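Local coordinates for glutathione S-transferase 5 (Caenorhabditis elegans, PDB 1ZL9), which conjugates reduced glutathione to a wide range of hydrophobic electrophiles and may help detoxify reactive oxygen species produced during bacterial infection, at residues R105-A110 with T121-I126; P129-F134 with G174-F179. All blocks are in the same frame, centred on the assembly; numbering follows the deposited sequence.

Contact 1: R105-A110 with T121-I126; sequences RPYFYA and TLKKDI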
ATOM      1  N   ARG A 105      -7.350 -10.273  -8.769  1.00 18.04           N
ATOM      2  CA  ARG A 105      -6.483 -10.140  -9.919  1.00 18.71           C
ATOM      3  C   ARG A 105      -6.600 -11.293 -10.982  1.00 18.74           C
ATOM      4  O   ARG A 105      -6.505 -11.005 -12.164  1.00 18.86           O
ATOM      5  CB  ARG A 105      -4.998  -9.987  -9.509  1.00 20.24           C
ATOM      6  CG  ARG A 105      -4.151  -9.607 -10.705  1.00 25.95           C
ATOM      7  CD  ARG A 105      -2.774  -9.021 -10.399  1.00 36.79           C
ATOM      8  NE  ARG A 105      -2.904  -7.690  -9.791  1.00 42.12           N
ATOM      9  CZ  ARG A 105      -2.582  -7.418  -8.525  1.00 44.61           C
ATOM     10  NH1 ARG A 105      -2.088  -8.370  -7.736  1.00 46.31           N
ATOM     11  NH2 ARG A 105      -2.774  -6.195  -8.045  1.00 45.18           N
ATOM     12  N   PRO A 106      -6.663 -12.578 -10.587  1.00 19.21           N
ATOM     13  CA  PRO A 106      -6.779 -13.692 -11.564  1.00 18.76           C
ATOM     14  C   PRO A 106      -7.970 -13.503 -12.544  1.00 17.50           C
ATOM     15  O   PRO A 106      -7.821 -13.762 -13.733  1.00 16.89           O
ATOM     16  CB  PRO A 106      -6.944 -14.919 -10.676  1.00 18.54           C
ATOM     17  CG  PRO A 106      -6.174 -14.547  -9.448  1.00 19.14           C
ATOM     18  CD  PRO A 106      -6.513 -13.102  -9.223  1.00 19.24           C
ATOM     19  N   TYR A 107      -9.099 -13.053 -12.021  1.00 17.13           N
ATOM     20  CA  TYR A 107     -10.284 -12.713 -12.808  1.00 15.14           C
ATOM     21  C   TYR A 107     -10.062 -11.501 -13.682  1.00 14.78           C
ATOM     22  O   TYR A 107     -10.303 -11.567 -14.864  1.00 14.86           O
ATOM     23  CB  TYR A 107     -11.493 -12.495 -11.912  1.00 15.57           C
ATOM     24  CG  TYR A 107     -12.701 -12.094 -12.646  1.00 16.33           C
ATOM     25  CD1 TYR A 107     -13.329 -12.954 -13.560  1.00 18.88           C
ATOM     26  CD2 TYR A 107     -13.240 -10.842 -12.460  1.00 17.37           C
ATOM     27  CE1 TYR A 107     -14.457 -12.546 -14.241  1.00 17.94           C
ATOM     28  CE2 TYR A 107     -14.335 -10.437 -13.138  1.00 18.46           C
ATOM     29  CZ  TYR A 107     -14.945 -11.304 -14.037  1.00 20.60           C
ATOM     30  OH  TYR A 107     -16.090 -10.890 -14.650  1.00 24.10           O
ATOM     31  N   PHE A 108      -9.542 -10.420 -13.123  1.00 13.96           N
ATOM     32  CA  PHE A 108      -9.344  -9.195 -13.906  1.00 15.21           C
ATOM     33  C   PHE A 108      -8.385  -9.455 -15.081  1.00 16.96           C
ATOM     34  O   PHE A 108      -8.638  -9.051 -16.234  1.00 16.44           O
ATOM     35  CB  PHE A 108      -8.768  -8.124 -13.007  1.00 16.36           C
ATOM     36  CG  PHE A 108      -9.768  -7.566 -11.974  1.00 18.35           C
ATOM     37  CD1 PHE A 108      -9.307  -6.792 -10.923  1.00 20.24           C
ATOM     38  CD2 PHE A 108     -11.139  -7.772 -12.102  1.00 21.55           C
ATOM     39  CE1 PHE A 108     -10.208  -6.254  -9.978  1.00 23.05           C
ATOM     40  CE2 PHE A 108     -12.080  -7.215 -11.113  1.00 23.04           C
ATOM     41  CZ  PHE A 108     -11.586  -6.485 -10.076  1.00 23.32           C
ATOM     42  N   TYR A 109      -7.307 -10.164 -14.772  1.00 15.24           N
ATOM     43  CA  TYR A 109      -6.325 -10.543 -15.777  1.00 17.54           C
ATOM     44  C   TYR A 109      -6.862 -11.423 -16.885  1.00 17.88           C
ATOM     45  O   TYR A 109      -6.427 -11.306 -18.050  1.00 17.39           O
ATOM     46  CB  TYR A 109      -5.185 -11.259 -15.105  1.00 18.63           C
ATOM     47  CG  TYR A 109      -4.089 -10.342 -14.781  1.00 24.14           C
ATOM     48  CD1 TYR A 109      -4.321  -9.136 -14.173  1.00 28.45           C
ATOM     49  CD2 TYR A 109      -2.773 -10.707 -15.052  1.00 35.46           C
ATOM     50  CE1 TYR A 109      -3.278  -8.270 -13.859  1.00 34.11           C
ATOM     51  CE2 TYR A 109      -1.723  -9.855 -14.746  1.00 37.78           C
ATOM     52  CZ  TYR A 109      -1.988  -8.644 -14.169  1.00 39.42           C
ATOM     53  OH  TYR A 109      -0.936  -7.821 -13.879  1.00 49.12           O
ATOM     54  N   ALA A 110      -7.783 -12.313 -16.538  1.00 17.45           N
ATOM     55  CA  ALA A 110      -8.371 -13.177 -17.549  1.00 17.81           C
ATOM     56  C   ALA A 110      -9.278 -12.383 -18.485  1.00 19.09           C
ATOM     57  O   ALA A 110      -9.263 -12.590 -19.691  1.00 18.75           O
ATOM     58  CB  ALA A 110      -9.126 -14.343 -16.923  1.00 18.52           C
ATOM     59  N   THR A 121     -15.731 -19.235 -14.585  1.00 18.75           N
ATOM     60  CA  THR A 121     -15.314 -19.916 -13.381  1.00 20.06           C
ATOM     61  C   THR A 121     -14.595 -18.999 -12.403  1.00 19.41           C
ATOM     62  O   THR A 121     -14.892 -18.985 -11.213  1.00 19.51           O
ATOM     63  CB  THR A 121     -14.454 -21.134 -13.807  1.00 21.39           C
ATOM     64  OG1 THR A 121     -15.298 -21.994 -14.587  1.00 22.46           O
ATOM     65  CG2 THR A 121     -14.001 -21.908 -12.666  1.00 23.26           C
ATOM     66  N   LEU A 122     -13.674 -18.216 -12.923  1.00 17.85           N
ATOM     67  CA  LEU A 122     -12.977 -17.238 -12.126  1.00 17.34           C
ATOM     68  C   LEU A 122     -13.936 -16.207 -11.601  1.00 16.47           C
ATOM     69  O   LEU A 122     -13.777 -15.801 -10.461  1.00 16.77           O
ATOM     70  CB  LEU A 122     -11.887 -16.531 -12.911  1.00 17.22           C
ATOM     71  CG  LEU A 122     -10.718 -17.436 -13.242  1.00 19.37           C
ATOM     72  CD1 LEU A 122      -9.884 -16.813 -14.325  1.00 21.25           C
ATOM     73  CD2 LEU A 122      -9.868 -17.759 -12.048  1.00 22.43           C
ATOM     74  N   LYS A 123     -14.937 -15.807 -12.378  1.00 15.43           N
ATOM     75  CA  LYS A 123     -15.882 -14.811 -11.872  1.00 15.96           C
ATOM     76  C   LYS A 123     -16.522 -15.318 -10.547  1.00 17.16           C
ATOM     77  O   LYS A 123     -16.601 -14.602  -9.547  1.00 15.80           O
ATOM     78  CB  LYS A 123     -16.964 -14.538 -12.871  1.00 17.51           C
ATOM     79  CG  LYS A 123     -17.877 -13.357 -12.507  1.00 18.07           C
ATOM     80  CD  LYS A 123     -18.934 -13.061 -13.545  1.00 21.87           C
ATOM     81  CE  LYS A 123     -19.983 -12.089 -12.981  1.00 24.82           C
ATOM     82  NZ  LYS A 123     -21.079 -11.717 -13.989  1.00 24.13           N
ATOM     83  N   LYS A 124     -16.997 -16.569 -10.538  1.00 17.52           N
ATOM     84  CA  LYS A 124     -17.766 -17.032  -9.397  1.00 18.81           C
ATOM     85  C   LYS A 124     -16.904 -17.573  -8.255  1.00 18.54           C
ATOM     86  O   LYS A 124     -17.209 -17.423  -7.079  1.00 17.13           O
ATOM     87  CB  LYS A 124     -18.806 -18.058  -9.866  1.00 20.62           C
ATOM     88  CG  LYS A 124     -18.242 -19.421 -10.198  1.00 22.00           C
ATOM     89  CD  LYS A 124     -19.347 -20.352 -10.803  1.00 25.34           C
ATOM     90  CE  LYS A 124     -18.774 -21.758 -11.030  1.00 23.69           C
ATOM     91  NZ  LYS A 124     -18.422 -22.355  -9.752  1.00 25.44           N
ATOM     92  N   ASP A 125     -15.808 -18.210  -8.590  1.00 18.57           N
ATOM     93  CA  ASP A 125     -14.949 -18.802  -7.587  1.00 20.59           C
ATOM     94  C   ASP A 125     -13.984 -17.807  -6.950  1.00 20.30           C
ATOM     95  O   ASP A 125     -13.550 -17.994  -5.824  1.00 20.08           O
ATOM     96  CB  ASP A 125     -14.110 -19.903  -8.246  1.00 22.15           C
ATOM     97  CG  ASP A 125     -14.937 -21.150  -8.597  1.00 26.11           C
ATOM     98  OD1 ASP A 125     -16.145 -21.208  -8.262  1.00 29.56           O
ATOM     99  OD2 ASP A 125     -14.420 -22.098  -9.179  1.00 28.65           O
ATOM    100  N   ILE A 126     -13.552 -16.804  -7.699  1.00 19.29           N
ATOM    101  CA  ILE A 126     -12.537 -15.878  -7.164  1.00 18.53           C
ATOM    102  C   ILE A 126     -13.064 -14.442  -6.998  1.00 17.96           C
ATOM    103  O   ILE A 126     -12.921 -13.807  -5.950  1.00 17.35           O
ATOM    104  CB  ILE A 126     -11.273 -15.862  -8.116  1.00 18.84           C
ATOM    105  CG1 ILE A 126     -10.517 -17.212  -8.131  1.00 21.14           C
ATOM    106  CG2 ILE A 126     -10.311 -14.772  -7.707  1.00 19.60           C
ATOM    107  CD1 ILE A 126     -10.150 -17.787  -6.810  1.00 25.67           C
TER
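Tyr-107 and Leu-122 mark the closest backbone approach, CA to CA, in an antiparallel helix pair of the all-helical C-terminal domain of this sigma-class transferase. The local axes approach to 8.9 Å with a signed crossing angle of -164°. The interface is made by packing alone, without a hydrogen bond across it.

The CD1-CE1 side of the Tyr-107 ring carries much of it. Its CG stands anti to the backbone N (chi1 178°), and from there the ring runs side by side with the Lys-123 side chain, both pointing the same way. Contacts step outward in order: Tyr-107 CD1 lies 3.5 Å from the backbone N of Lys-123, CE1 meets Lys-123 CB at 3.5 Å, and the phenol OH comes to 3.7 Å from Lys-123 CG. The lysine thus lends its methylenes to the ring, while its extended chain carries the ammonium away from the partner helix.

Leu-122, whose CB is directed toward the opposing helix, packs beside the Tyr-107 ring. Its CB touches Tyr-107 CD1 at 3.9 Å, and its branch CD1 reaches Ala-110 CB at 3.7 Å. The other branch, CD2, lies near Pro-106 CB. Pro-106 CD lies 4.4 Å from Ile-126 CG2, a looser contact.

Helix 84-112 is kinked at this level, where the N atoms of Pro-106 and Tyr-107 lack bonds to the preceding turn. Just beyond 121-126 on helix 119-145, Phe-127 stacks on Tyr-107 and also meets Phe-108, while Val-119 touches Tyr-107 and Ala-110 near that helix's start.

Contact 2: P129-F134 with G174-F179; sequences PAFEKF and GDFSKF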
ATOM      1  N   PRO A 129     -16.608 -13.666  -4.429  1.00 18.23           N
ATOM      2  CA  PRO A 129     -16.289 -13.667  -3.007  1.00 19.05           C
ATOM      3  C   PRO A 129     -15.412 -12.459  -2.579  1.00 18.35           C
ATOM      4  O   PRO A 129     -15.631 -11.827  -1.549  1.00 16.81           O
ATOM      5  CB  PRO A 129     -15.529 -14.976  -2.824  1.00 20.43           C
ATOM      6  CG  PRO A 129     -16.093 -15.915  -3.909  1.00 20.37           C
ATOM      7  CD  PRO A 129     -16.256 -14.949  -5.065  1.00 20.14           C
ATOM      8  N   ALA A 130     -14.431 -12.093  -3.397  1.00 18.40           N
ATOM      9  CA  ALA A 130     -13.602 -10.933  -3.053  1.00 17.38           C
ATOM     10  C   ALA A 130     -14.388  -9.599  -2.996  1.00 16.40           C
ATOM     11  O   ALA A 130     -14.207  -8.747  -2.080  1.00 16.18           O
ATOM     12  CB  ALA A 130     -12.467 -10.826  -4.035  1.00 16.99           C
ATOM     13  N   PHE A 131     -15.174  -9.426  -4.029  1.00 15.52           N
ATOM     14  CA  PHE A 131     -16.012  -8.279  -4.254  1.00 15.89           C
ATOM     15  C   PHE A 131     -17.000  -8.148  -3.120  1.00 15.25           C
ATOM     16  O   PHE A 131     -17.171  -7.089  -2.605  1.00 15.85           O
ATOM     17  CB  PHE A 131     -16.785  -8.435  -5.572  1.00 15.04           C
ATOM     18  CG  PHE A 131     -17.834  -7.404  -5.783  1.00 14.74           C
ATOM     19  CD1 PHE A 131     -17.483  -6.106  -6.155  1.00 16.23           C
ATOM     20  CD2 PHE A 131     -19.184  -7.749  -5.664  1.00 14.36           C
ATOM     21  CE1 PHE A 131     -18.466  -5.155  -6.351  1.00 14.50           C
ATOM     22  CE2 PHE A 131     -20.178  -6.836  -5.847  1.00 13.99           C
ATOM     23  CZ  PHE A 131     -19.798  -5.487  -6.202  1.00 14.55           C
ATOM     24  N   GLU A 132     -17.645  -9.238  -2.754  1.00 16.37           N
ATOM     25  CA  GLU A 132     -18.684  -9.183  -1.709  1.00 16.15           C
ATOM     26  C   GLU A 132     -18.066  -8.894  -0.329  1.00 16.45           C
ATOM     27  O   GLU A 132     -18.616  -8.126   0.475  1.00 17.73           O
ATOM     28  CB  GLU A 132     -19.490 -10.484  -1.724  1.00 17.94           C
ATOM     29  CG  GLU A 132     -20.348 -10.487  -2.995  1.00 20.10           C
ATOM     30  CD  GLU A 132     -21.335 -11.637  -3.154  1.00 27.46           C
ATOM     31  OE1 GLU A 132     -21.394 -12.505  -2.268  1.00 27.19           O
ATOM     32  OE2 GLU A 132     -22.047 -11.636  -4.202  1.00 25.48           O
ATOM     33  N   LYS A 133     -16.895  -9.422  -0.071  1.00 15.56           N
ATOM     34  CA  LYS A 133     -16.223  -9.116   1.186  1.00 16.19           C
ATOM     35  C   LYS A 133     -15.847  -7.627   1.259  1.00 15.77           C
ATOM     36  O   LYS A 133     -16.130  -6.948   2.231  1.00 14.64           O
ATOM     37  CB  LYS A 133     -14.999  -9.991   1.302  1.00 17.99           C
ATOM     38  CG  LYS A 133     -14.036  -9.666   2.412  1.00 22.29           C
ATOM     39  CD  LYS A 133     -12.978 -10.795   2.582  1.00 30.64           C
ATOM     40  CE  LYS A 133     -11.543 -10.305   2.763  1.00 35.88           C
ATOM     41  NZ  LYS A 133     -10.500 -11.176   1.903  1.00 35.88           N
ATOM     42  N   PHE A 134     -15.219  -7.118   0.200  1.00 13.55           N
ATOM     43  CA  PHE A 134     -14.684  -5.799   0.238  1.00 13.88           C
ATOM     44  C   PHE A 134     -15.778  -4.757   0.188  1.00 13.26           C
ATOM     45  O   PHE A 134     -15.702  -3.787   0.889  1.00 13.58           O
ATOM     46  CB  PHE A 134     -13.698  -5.587  -0.960  1.00 13.99           C
ATOM     47  CG  PHE A 134     -13.168  -4.177  -1.024  1.00 15.18           C
ATOM     48  CD1 PHE A 134     -13.455  -3.352  -2.104  1.00 18.99           C
ATOM     49  CD2 PHE A 134     -12.464  -3.650   0.078  1.00 18.67           C
ATOM     50  CE1 PHE A 134     -12.968  -2.046  -2.143  1.00 17.76           C
ATOM     51  CE2 PHE A 134     -11.958  -2.326   0.023  1.00 18.23           C
ATOM     52  CZ  PHE A 134     -12.283  -1.530  -1.089  1.00 14.43           C
ATOM     53  N   GLY A 174     -22.011  -5.605 -14.290  1.00 22.18           N
ATOM     54  CA  GLY A 174     -21.994  -6.106 -12.943  1.00 22.52           C
ATOM     55  C   GLY A 174     -23.303  -5.897 -12.144  1.00 22.56           C
ATOM     56  O   GLY A 174     -24.028  -4.990 -12.416  1.00 23.15           O
ATOM     57  N   ASP A 175     -23.576  -6.782 -11.196  1.00 23.80           N
ATOM     58  CA  ASP A 175     -24.832  -6.748 -10.412  1.00 25.11           C
ATOM     59  C   ASP A 175     -24.521  -6.184  -9.066  1.00 21.65           C
ATOM     60  O   ASP A 175     -23.735  -6.770  -8.327  1.00 22.60           O
ATOM     61  CB  ASP A 175     -25.361  -8.168 -10.210  1.00 26.84           C
ATOM     62  CG  ASP A 175     -26.620  -8.213  -9.339  1.00 31.04           C
ATOM     63  OD1 ASP A 175     -27.297  -7.154  -9.157  1.00 30.19           O
ATOM     64  OD2 ASP A 175     -26.985  -9.299  -8.807  1.00 40.78           O
ATOM     65  N   PHE A 176     -25.063  -5.006  -8.804  1.00 20.06           N
ATOM     66  CA  PHE A 176     -24.960  -4.311  -7.547  1.00 19.56           C
ATOM     67  C   PHE A 176     -26.166  -4.446  -6.637  1.00 19.28           C
ATOM     68  O   PHE A 176     -26.324  -3.674  -5.702  1.00 17.03           O
ATOM     69  CB  PHE A 176     -24.633  -2.822  -7.791  1.00 20.61           C
ATOM     70  CG  PHE A 176     -23.153  -2.548  -7.804  1.00 16.48           C
ATOM     71  CD1 PHE A 176     -22.344  -3.231  -8.696  1.00 21.75           C
ATOM     72  CD2 PHE A 176     -22.581  -1.667  -6.972  1.00 20.04           C
ATOM     73  CE1 PHE A 176     -20.944  -2.990  -8.734  1.00 18.96           C
ATOM     74  CE2 PHE A 176     -21.203  -1.445  -7.023  1.00 18.36           C
ATOM     75  CZ  PHE A 176     -20.423  -2.138  -7.890  1.00 15.81           C
ATOM     76  N   SER A 177     -26.949  -5.504  -6.845  1.00 18.60           N
ATOM     77  CA  SER A 177     -28.091  -5.791  -5.986  1.00 18.40           C
ATOM     78  C   SER A 177     -27.760  -5.820  -4.506  1.00 17.53           C
ATOM     79  O   SER A 177     -28.520  -5.332  -3.688  1.00 17.40           O
ATOM     80  CB  SER A 177     -28.724  -7.119  -6.376  1.00 19.65           C
ATOM     81  OG  SER A 177     -29.455  -6.921  -7.573  1.00 21.08           O
ATOM     82  N   LYS A 178     -26.621  -6.367  -4.134  1.00 18.33           N
ATOM     83  CA  LYS A 178     -26.257  -6.460  -2.735  1.00 18.26           C
ATOM     84  C   LYS A 178     -25.701  -5.157  -2.182  1.00 17.85           C
ATOM     85  O   LYS A 178     -25.546  -4.998  -0.969  1.00 16.07           O
ATOM     86  CB  LYS A 178     -25.193  -7.526  -2.561  1.00 19.19           C
ATOM     87  CG  LYS A 178     -25.691  -8.892  -2.822  1.00 21.87           C
ATOM     88  CD  LYS A 178     -24.749  -9.954  -2.228  1.00 24.94           C
ATOM     89  CE  LYS A 178     -25.172 -11.393  -2.698  1.00 24.27           C
ATOM     90  NZ  LYS A 178     -24.649 -12.323  -1.661  1.00 27.45           N
ATOM     91  N   PHE A 179     -25.355  -4.224  -3.070  1.00 17.76           N
ATOM     92  CA  PHE A 179     -24.712  -2.978  -2.626  1.00 17.81           C
ATOM     93  C   PHE A 179     -25.257  -1.720  -3.288  1.00 18.87           C
ATOM     94  O   PHE A 179     -24.508  -0.954  -3.923  1.00 18.11           O
ATOM     95  CB  PHE A 179     -23.202  -3.080  -2.895  1.00 18.34           C
ATOM     96  CG  PHE A 179     -22.575  -4.294  -2.261  1.00 17.70           C
ATOM     97  CD1 PHE A 179     -22.206  -5.372  -3.021  1.00 14.92           C
ATOM     98  CD2 PHE A 179     -22.433  -4.362  -0.879  1.00 15.27           C
ATOM     99  CE1 PHE A 179     -21.693  -6.516  -2.404  1.00 17.15           C
ATOM    100  CE2 PHE A 179     -21.893  -5.476  -0.288  1.00 16.60           C
ATOM    101  CZ  PHE A 179     -21.521  -6.535  -1.064  1.00 15.17           C
TER
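Phe-131, on helix 119-145 of the C-terminal domain, meets two phenylalanines of the loop 174-179, which joins helices 157-171 and 180-191; the three rings form an aromatic cluster. Toward Phe-176 it presents an edge: Phe-131 CZ sits 3.7 Å above one face of the Phe-176 ring, displaced toward the rim, with the planes at 61°. This is an offset edge-to-face pair. With Phe-179, the N-cap of helix 180-191, the roles reverse, since the edge of Phe-179 is directed at the face of Phe-131. The planes are nearly perpendicular at 88°, the centroids are 5.5 Å apart, and Phe-131 CE2 lies 3.8 Å from both CD1 and CE1 of Phe-179. Phe-131 reaches both rings from a CG anti to its backbone N (chi1 171°). Phe-179 CZ also lies 3.7 Å from the carbonyl O of Glu-132.

Beside the rings, Glu-132 and Lys-178 cross at a slant in a salt bridge whose hydrogen bond is weak, with Lys-178 NZ 3.3 Å from Glu-132 OE1. The lysine's CE lies 3.5 Å from Glu-132 OE2, and its CB lies over one face of Phe-179, toward the rim.

The loop is shaped by its own bonds. A type I turn runs from Phe-176 to Phe-179, and an Asx turn at Asp-175 overlaps its start: Asp-175 OD1 accepts from Ser-177 N at 2.9 Å, met from above the carboxylate plane, and uses its syn lone pair for Ser-177 OG at 2.7 Å. Further out, Tyr-135 meets both Phe-131 and Phe-176.

The chemistry is therefore of two kinds: three buried phenylalanines provide apolar, quadrupolar ring packing, whereas the long ion pair between partly exposed Glu-132 and exposed Lys-178 probably adds only modest attraction.

How the contacts relate
Contacts 1 and 2 lie in series along the chain, their centres about 14 Å apart on the same side of the chain's centre. Helix 119-145 is common to both: its early turns face helix 84-112 in contact 1, and its following turns face the loop between helices 157-171 and 180-191 in contact 2. Lys-124 O and Pro-129 CD, 3.3 Å apart, join them directly by packing. Phe-127, between the two helix segments, meets Tyr-107 and Phe-131 and so links Tyr-107 of contact 1 to the phenylalanine cluster of contact 2. Together the two contacts tie helix 119-145 to earlier and later parts of the C-terminal domain, away from the annotated glutathione-binding residues.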